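ABC-type amino acid transport system, permease component (Caldanaerobacter subterraneus subsp. tengcongensis MB4, PDB 4YMU) probably forms the membrane-spanning part of an ABC transporter that moves amino acids across the cell membrane, and binds arginine. Local coordinates at residues L14-S17 with G18-T22; G64-L67 with L68-L71; L72-Y75 with N76-Q80. All coordinates share one frame; numbering follows the deposited sequence.

Contact 1: L14-S17 with G18-T22; sequences LFIS and GLIMT
Two successive turns of the long helix 12-44, within a predicted transmembrane segment, bring Leu14-Ser17 against Gly18-Thr22 through a regular alpha-helical ladder of i to i+4 hydrogen bonds. Leu14 O receives Gly18 N at 2.8 Å, and the bond from Leu19 N to Phe15 O, also 2.8 Å, is nearly straight, with an N-H...O angle of 171°. Ile20 N then bonds to Ile16 O at 3.0 Å. The rung from Met21 N to Ser17 O is longer, 3.2 Å, and bends to 140°, so this rung is the most bent of the four.

The ladder is made by the backbone; several side chains, Leu14, Phe15 and Leu19 among them, pack on other helices. Leu14 and Phe15 pack on Ile178 of helix 174-182, Phe15 also touches Ile191 and Ile192 of helix 186-214, and Leu19 reaches Met199 of that same helix. Gly18, buried and without a side chain, takes part through its backbone alone. Thr22 OG1, one turn further along, is hydrogen-bonded to Leu171 N.

The apolar pairing between the turns lies on the surface, where Ile16 and Ile20 follow each other one turn apart and may face lipid. Ile16 CG2 approaches Ile20 CD1 only loosely, at 4.4 Å. The closer touch involves the backbone: with Ile20 CG1 beside its own backbone N (chi1 -67°), that methylene is turned back over the preceding turn and lies 3.3 Å from Ile16 O, the carbonyl oxygen that already accepts Ile20 N.

Contact 2: G64-L67 with L68-L71; sequences GTPL and LVQL. With ARG (arginine), chain I.
Leu67 meets the bound arginine with its backbone: Leu67 N donates to OXT of the ligand carboxylate at 2.8 Å and 162°, and Leu67 CB lies 3.2 Å from the same oxygen. Asn98 OD1, Glu152 and Glu159, together with Glu159 and Lys158 of the second subunit, also hydrogen-bond the ligand. The Leu67 amide belongs to the first turn of helix 67-75, with Pro66 at the N-cap position, so the carboxylate sits at a helix N terminus.

Behind the donor, the first turn holds its shape through the backbone. Leu71 N bonds to Leu67 O at 2.9 Å, whereas the preceding bond, from Gln70 N to Pro66 O at 3.3 Å, is weak. The side chain of Gln70 returns toward the loop: CG stands beside the backbone N (chi1 -66°) and the chain runs on extended, which places Gln70 CG 3.5 Å from Pro66 O and 4.0 Å from Thr65 CG2. Pro66 makes a looser apolar touch, its CB 4.2 Å from Val69 CG2.

Further out, the Leu67 side chain packs on Leu95 and Asn98 of helix 87-112. The second subunit packs on part of the loop and turn, its Tyr196 against Pro66 and its Thr172 against Val69.

The carboxylate is recognised here through a main-chain N-H and not through a side-chain charge of this segment, and the amide end of the helix would be expected to favour its negative charge.

Contact 3: L72-Y75 with N76-Q80; sequences LLIY and NGLMQ
The Tyr75 ring carries the Met79 methyl over one face: CE lies 4.2 Å from the ring centroid and 23° off the ring normal, a CH-pi contact displaced toward the rim, with Tyr75 CE1 the nearest ring atom. The Asn76 amide approaches the ring obliquely, its plane turned 49° from the ring, with OD1 3.1 Å from Tyr75 CD1. With chi1 at -169° the ring swings to the carbonyl side of Tyr75, which sets Tyr75 CG 3.6 Å from Asn76 N.

The regular i to i+4 bonding gives way here: Leu72 O accepts Gly77 N, five residues on, at 3.1 Å in a nearly straight bond; Asn76 N, 2.7 Å from the same oxygen, makes only a weak one. The Ile74 and Leu78 side chains lie side by side, pointing the same way, with Ile74 CG2 4.2 Å from Leu78 CD1.

Tyr189 of the second subunit packs on Leu72 and bonds weakly through OH to Asn76 ND2. One carbonyl oxygen, Leu72 O, thus serves two successive N-H groups, and the straighter bond to Gly77 is consistent with a widened, pi-type turn.

From the N terminus, the chain first forms contact 1 inside helix 12-44, then passes through helix 49-63 to contact 2, where residues 64-67 lead into helix 67-75. Contact 3 follows directly, at the other end of that short helix. The three are in series, and none nests in or crosses another; each is local, between adjoining segments, so none closes a long loop. Contacts 2 and 3, with centres about 13 Å apart, share helix 67-75 and both touch the second subunit, running from the arginine pocket to the loop before helix 87-112. Contact 1 stands apart, its centre about 24 Å from that of contact 2, packed toward helices 174-182 and 186-214.

Contact 1: L14-S17 with G18-T22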
loop_
_atom_site.group_PDB
_atom_site.type_symbol
_atom_site.label_atom_id
_atom_site.label_comp_id
_atom_site.label_asym_id
_atom_site.label_seq_id
_atom_site.Cartn_x
_atom_site.Cartn_y
_atom_site.Cartn_z
ATOM N N LEU C 14 21.093 4.748 40.954
ATOM C CA LEU C 14 21.770 5.352 39.815
ATOM C C LEU C 14 21.073 4.973 38.509
ATOM O O LEU C 14 20.845 5.822 37.648
ATOM C CB LEU C 14 23.254 4.974 39.784
ATOM C CG LEU C 14 24.144 5.735 40.775
ATOM C CD1 LEU C 14 25.600 5.335 40.601
ATOM C CD2 LEU C 14 23.982 7.241 40.600
ATOM N N PHE C 15 20.721 3.700 38.382
ATOM C CA PHE C 15 19.989 3.220 37.214
ATOM C C PHE C 15 18.655 3.938 37.049
ATOM O O PHE C 15 18.360 4.470 35.982
ATOM C CB PHE C 15 19.753 1.725 37.331
ATOM C CG PHE C 15 20.975 0.901 37.087
ATOM C CD1 PHE C 15 21.551 0.853 35.824
ATOM C CD2 PHE C 15 21.530 0.140 38.101
ATOM C CE1 PHE C 15 22.675 0.078 35.580
ATOM C CE2 PHE C 15 22.644 -0.646 37.860
ATOM C CZ PHE C 15 23.217 -0.675 36.596
ATOM N N ILE C 16 17.866 3.953 38.119
ATOM C CA ILE C 16 16.583 4.647 38.149
ATOM C C ILE C 16 16.739 6.132 37.817
ATOM O O ILE C 16 15.923 6.698 37.087
ATOM C CB ILE C 16 15.897 4.464 39.520
ATOM C CG1 ILE C 16 15.280 3.066 39.607
ATOM C CG2 ILE C 16 14.837 5.527 39.766
ATOM C CD1 ILE C 16 14.565 2.798 40.909
ATOM N N SER C 17 17.781 6.759 38.357
ATOM C CA SER C 17 18.051 8.171 38.093
ATOM C C SER C 17 18.439 8.414 36.633
ATOM O O SER C 17 18.065 9.427 36.036
ATOM C CB SER C 17 19.162 8.682 39.006
ATOM O OG SER C 17 19.480 10.020 38.684
ATOM N N GLY C 18 19.207 7.482 36.076
ATOM C CA GLY C 18 19.613 7.555 34.685
ATOM C C GLY C 18 18.390 7.437 33.797
ATOM O O GLY C 18 18.205 8.241 32.875
ATOM N N LEU C 19 17.547 6.447 34.104
ATOM C CA LEU C 19 16.273 6.250 33.413
ATOM C C LEU C 19 15.407 7.507 33.365
ATOM O O LEU C 19 15.030 7.960 32.284
ATOM C CB LEU C 19 15.478 5.128 34.085
ATOM C CG LEU C 19 14.037 4.952 33.589
ATOM C CD1 LEU C 19 13.986 4.784 32.082
ATOM C CD2 LEU C 19 13.382 3.757 34.271
ATOM N N ILE C 20 15.113 8.071 34.532
ATOM C CA ILE C 20 14.311 9.281 34.626
ATOM C C ILE C 20 14.894 10.392 33.762
ATOM O O ILE C 20 14.168 11.195 33.182
ATOM C CB ILE C 20 14.189 9.743 36.081
ATOM C CG1 ILE C 20 13.376 8.735 36.886
ATOM C CG2 ILE C 20 13.572 11.133 36.169
ATOM C CD1 ILE C 20 12.966 9.251 38.245
ATOM N N MET C 21 16.214 10.420 33.662
ATOM C CA MET C 21 16.896 11.456 32.901
ATOM C C MET C 21 16.761 11.175 31.402
ATOM O O MET C 21 16.612 12.096 30.600
ATOM C CB MET C 21 18.365 11.553 33.322
ATOM C CG MET C 21 18.894 12.972 33.452
ATOM S SD MET C 21 18.270 13.869 34.896
ATOM C CE MET C 21 18.584 15.570 34.432
ATOM N N THR C 22 16.825 9.905 31.016
ATOM C CA THR C 22 16.599 9.563 29.617
ATOM C C THR C 22 15.190 10.002 29.219
ATOM O O THR C 22 15.006 10.622 28.173
ATOM C CB THR C 22 16.798 8.072 29.333
ATOM O OG1 THR C 22 18.196 7.754 29.374
ATOM C CG2 THR C 22 16.246 7.719 27.950
#

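Contact 2: G64-L67 with L68-L71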
loop_
_atom_site.group_PDB
_atom_site.type_symbol
_atom_site.label_atom_id
_atom_site.label_comp_id
_atom_site.label_asym_id
_atom_site.label_seq_id
_atom_site.Cartn_x
_atom_site.Cartn_y
_atom_site.Cartn_z
ATOM N N GLY C 64 20.032 13.878 6.460
ATOM C CA GLY C 64 21.077 13.264 5.661
ATOM C C GLY C 64 22.433 13.303 6.334
ATOM O O GLY C 64 23.460 13.013 5.701
ATOM N N THR C 65 22.428 13.609 7.634
ATOM C CA THR C 65 23.654 13.878 8.382
ATOM C C THR C 65 23.555 13.326 9.825
ATOM O O THR C 65 22.493 13.386 10.443
ATOM C CB THR C 65 23.927 15.408 8.329
ATOM O OG1 THR C 65 25.313 15.656 8.093
ATOM C CG2 THR C 65 23.424 16.127 9.562
ATOM N N PRO C 66 24.648 12.753 10.356
ATOM C CA PRO C 66 24.558 12.024 11.635
ATOM C C PRO C 66 24.168 12.879 12.850
ATOM O O PRO C 66 24.588 14.046 12.962
ATOM C CB PRO C 66 25.974 11.454 11.820
ATOM C CG PRO C 66 26.552 11.406 10.446
ATOM C CD PRO C 66 25.989 12.626 9.758
ATOM N N LEU C 67 23.357 12.297 13.737
ATOM C CA LEU C 67 22.943 12.957 14.979
ATOM C C LEU C 67 24.172 13.317 15.831
ATOM O O LEU C 67 24.200 14.370 16.453
ATOM C CB LEU C 67 22.033 12.031 15.790
ATOM C CG LEU C 67 20.963 12.571 16.751
ATOM C CD1 LEU C 67 20.880 11.709 18.003
ATOM C CD2 LEU C 67 21.098 14.040 17.098
ATOM N N LEU C 68 25.158 12.421 15.881
ATOM C CA LEU C 68 26.375 12.633 16.668
ATOM C C LEU C 68 27.023 13.937 16.247
ATOM O O LEU C 68 27.271 14.828 17.086
ATOM C CB LEU C 68 27.373 11.491 16.447
ATOM C CG LEU C 68 28.267 10.985 17.590
ATOM C CD1 LEU C 68 29.596 10.482 17.052
ATOM C CD2 LEU C 68 28.476 12.011 18.701
ATOM N N VAL C 69 27.268 14.057 14.943
ATOM C CA VAL C 69 27.905 15.244 14.396
ATOM C C VAL C 69 27.158 16.529 14.774
ATOM O O VAL C 69 27.780 17.535 15.088
ATOM C CB VAL C 69 28.143 15.114 12.877
ATOM C CG1 VAL C 69 28.578 16.425 12.262
ATOM C CG2 VAL C 69 29.159 14.013 12.595
ATOM N N GLN C 70 25.836 16.468 14.833
ATOM C CA GLN C 70 25.036 17.628 15.226
ATOM C C GLN C 70 25.231 17.945 16.707
ATOM O O GLN C 70 25.359 19.120 17.091
ATOM C CB GLN C 70 23.554 17.387 14.921
ATOM C CG GLN C 70 23.240 17.279 13.432
ATOM C CD GLN C 70 21.914 16.557 13.119
ATOM O OE1 GLN C 70 21.784 15.901 12.086
ATOM N NE2 GLN C 70 20.937 16.678 14.012
ATOM N N LEU C 71 25.236 16.895 17.530
ATOM C CA LEU C 71 25.467 17.029 18.968
ATOM C C LEU C 71 26.785 17.752 19.222
ATOM O O LEU C 71 26.822 18.794 19.878
ATOM C CB LEU C 71 25.538 15.655 19.636
ATOM C CG LEU C 71 24.940 15.438 21.037
ATOM C CD1 LEU C 71 25.896 14.663 21.933
ATOM C CD2 LEU C 71 24.477 16.720 21.695
HETATM N N ARG I . 21.030 7.496 14.319
HETATM C CA ARG I . 20.672 7.940 12.971
HETATM C C ARG I . 21.344 9.251 12.603
HETATM O O ARG I . 21.277 9.684 11.445
HETATM C CB ARG I . 19.163 8.122 12.834
HETATM C CG ARG I . 18.593 9.294 13.588
HETATM C CD ARG I . 17.075 9.231 13.553
HETATM N NE ARG I . 16.453 10.440 14.076
HETATM C CZ ARG I . 15.159 10.557 14.343
HETATM N NH1 ARG I . 14.680 11.700 14.818
HETATM N NH2 ARG I . 14.345 9.526 14.144
HETATM O OXT ARG I . 21.938 9.906 13.460
#

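Contact 3: L72-Y75 with N76-Q80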
loop_
_atom_site.group_PDB
_atom_site.type_symbol
_atom_site.label_atom_id
_atom_site.label_comp_id
_atom_site.label_asym_id
_atom_site.label_seq_id
_atom_site.Cartn_x
_atom_site.Cartn_y
_atom_site.Cartn_z
ATOM N N LEU C 72 27.865 17.178 18.696
ATOM C CA LEU C 72 29.203 17.718 18.889
ATOM C C LEU C 72 29.328 19.123 18.295
ATOM O O LEU C 72 29.939 20.009 18.904
ATOM C CB LEU C 72 30.234 16.790 18.247
ATOM C CG LEU C 72 30.160 15.340 18.714
ATOM C CD1 LEU C 72 31.283 14.542 18.105
ATOM C CD2 LEU C 72 30.178 15.251 20.220
ATOM N N LEU C 73 28.715 19.330 17.131
ATOM C CA LEU C 73 28.755 20.630 16.477
ATOM C C LEU C 73 28.194 21.666 17.423
ATOM O O LEU C 73 28.771 22.738 17.567
ATOM C CB LEU C 73 27.968 20.639 15.169
ATOM C CG LEU C 73 27.993 21.981 14.427
ATOM C CD1 LEU C 73 29.379 22.240 13.903
ATOM C CD2 LEU C 73 26.983 22.032 13.288
ATOM N N ILE C 74 27.099 21.341 18.104
ATOM C CA ILE C 74 26.581 22.290 19.070
ATOM C C ILE C 74 27.503 22.396 20.300
ATOM O O ILE C 74 27.824 23.501 20.754
ATOM C CB ILE C 74 25.158 21.968 19.529
ATOM C CG1 ILE C 74 24.178 22.013 18.348
ATOM C CG2 ILE C 74 24.731 22.956 20.620
ATOM C CD1 ILE C 74 22.746 21.752 18.751
ATOM N N TYR C 75 27.921 21.253 20.837
ATOM C CA TYR C 75 28.662 21.227 22.097
ATOM C C TYR C 75 30.115 21.707 21.961
ATOM O O TYR C 75 30.485 22.738 22.502
ATOM C CB TYR C 75 28.608 19.830 22.719
ATOM C CG TYR C 75 29.115 19.773 24.141
ATOM C CD1 TYR C 75 30.308 19.126 24.452
ATOM C CD2 TYR C 75 28.394 20.357 25.181
ATOM C CE1 TYR C 75 30.774 19.061 25.771
ATOM C CE2 TYR C 75 28.855 20.308 26.500
ATOM C CZ TYR C 75 30.046 19.657 26.783
ATOM O OH TYR C 75 30.505 19.596 28.076
ATOM N N ASN C 76 30.929 20.953 21.238
ATOM C CA ASN C 76 32.314 21.325 21.012
ATOM C C ASN C 76 32.453 22.514 20.067
ATOM O O ASN C 76 33.202 23.450 20.334
ATOM C CB ASN C 76 33.076 20.135 20.442
ATOM C CG ASN C 76 33.159 18.982 21.420
ATOM O OD1 ASN C 76 32.838 19.144 22.601
ATOM N ND2 ASN C 76 33.595 17.810 20.941
ATOM N N GLY C 77 31.714 22.492 18.968
ATOM C CA GLY C 77 31.887 23.486 17.929
ATOM C C GLY C 77 31.556 24.902 18.350
ATOM O O GLY C 77 31.990 25.859 17.713
ATOM N N LEU C 78 30.803 25.060 19.428
ATOM C CA LEU C 78 30.433 26.412 19.835
ATOM C C LEU C 78 31.393 27.046 20.861
ATOM O O LEU C 78 31.373 28.265 21.070
ATOM C CB LEU C 78 28.987 26.448 20.329
ATOM C CG LEU C 78 27.960 26.285 19.206
ATOM C CD1 LEU C 78 26.555 26.587 19.712
ATOM C CD2 LEU C 78 28.320 27.157 18.006
ATOM N N MET C 79 32.233 26.220 21.479
ATOM C CA MET C 79 33.161 26.679 22.514
ATOM C C MET C 79 34.039 27.854 22.063
ATOM O O MET C 79 34.133 28.878 22.754
ATOM C CB MET C 79 34.008 25.511 23.018
ATOM C CG MET C 79 33.304 24.676 24.077
ATOM S SD MET C 79 34.023 23.026 24.228
ATOM C CE MET C 79 32.935 22.297 25.453
ATOM N N GLN C 80 34.648 27.716 20.888
ATOM C CA GLN C 80 35.538 28.743 20.353
ATOM C C GLN C 80 34.866 30.093 20.128
ATOM O O GLN C 80 35.521 31.051 19.738
ATOM C CB GLN C 80 36.177 28.265 19.053
ATOM C CG GLN C 80 35.171 28.015 17.950
ATOM C CD GLN C 80 35.781 27.303 16.767
ATOM O OE1 GLN C 80 35.977 26.075 16.786
ATOM N NE2 GLN C 80 36.088 28.070 15.720
#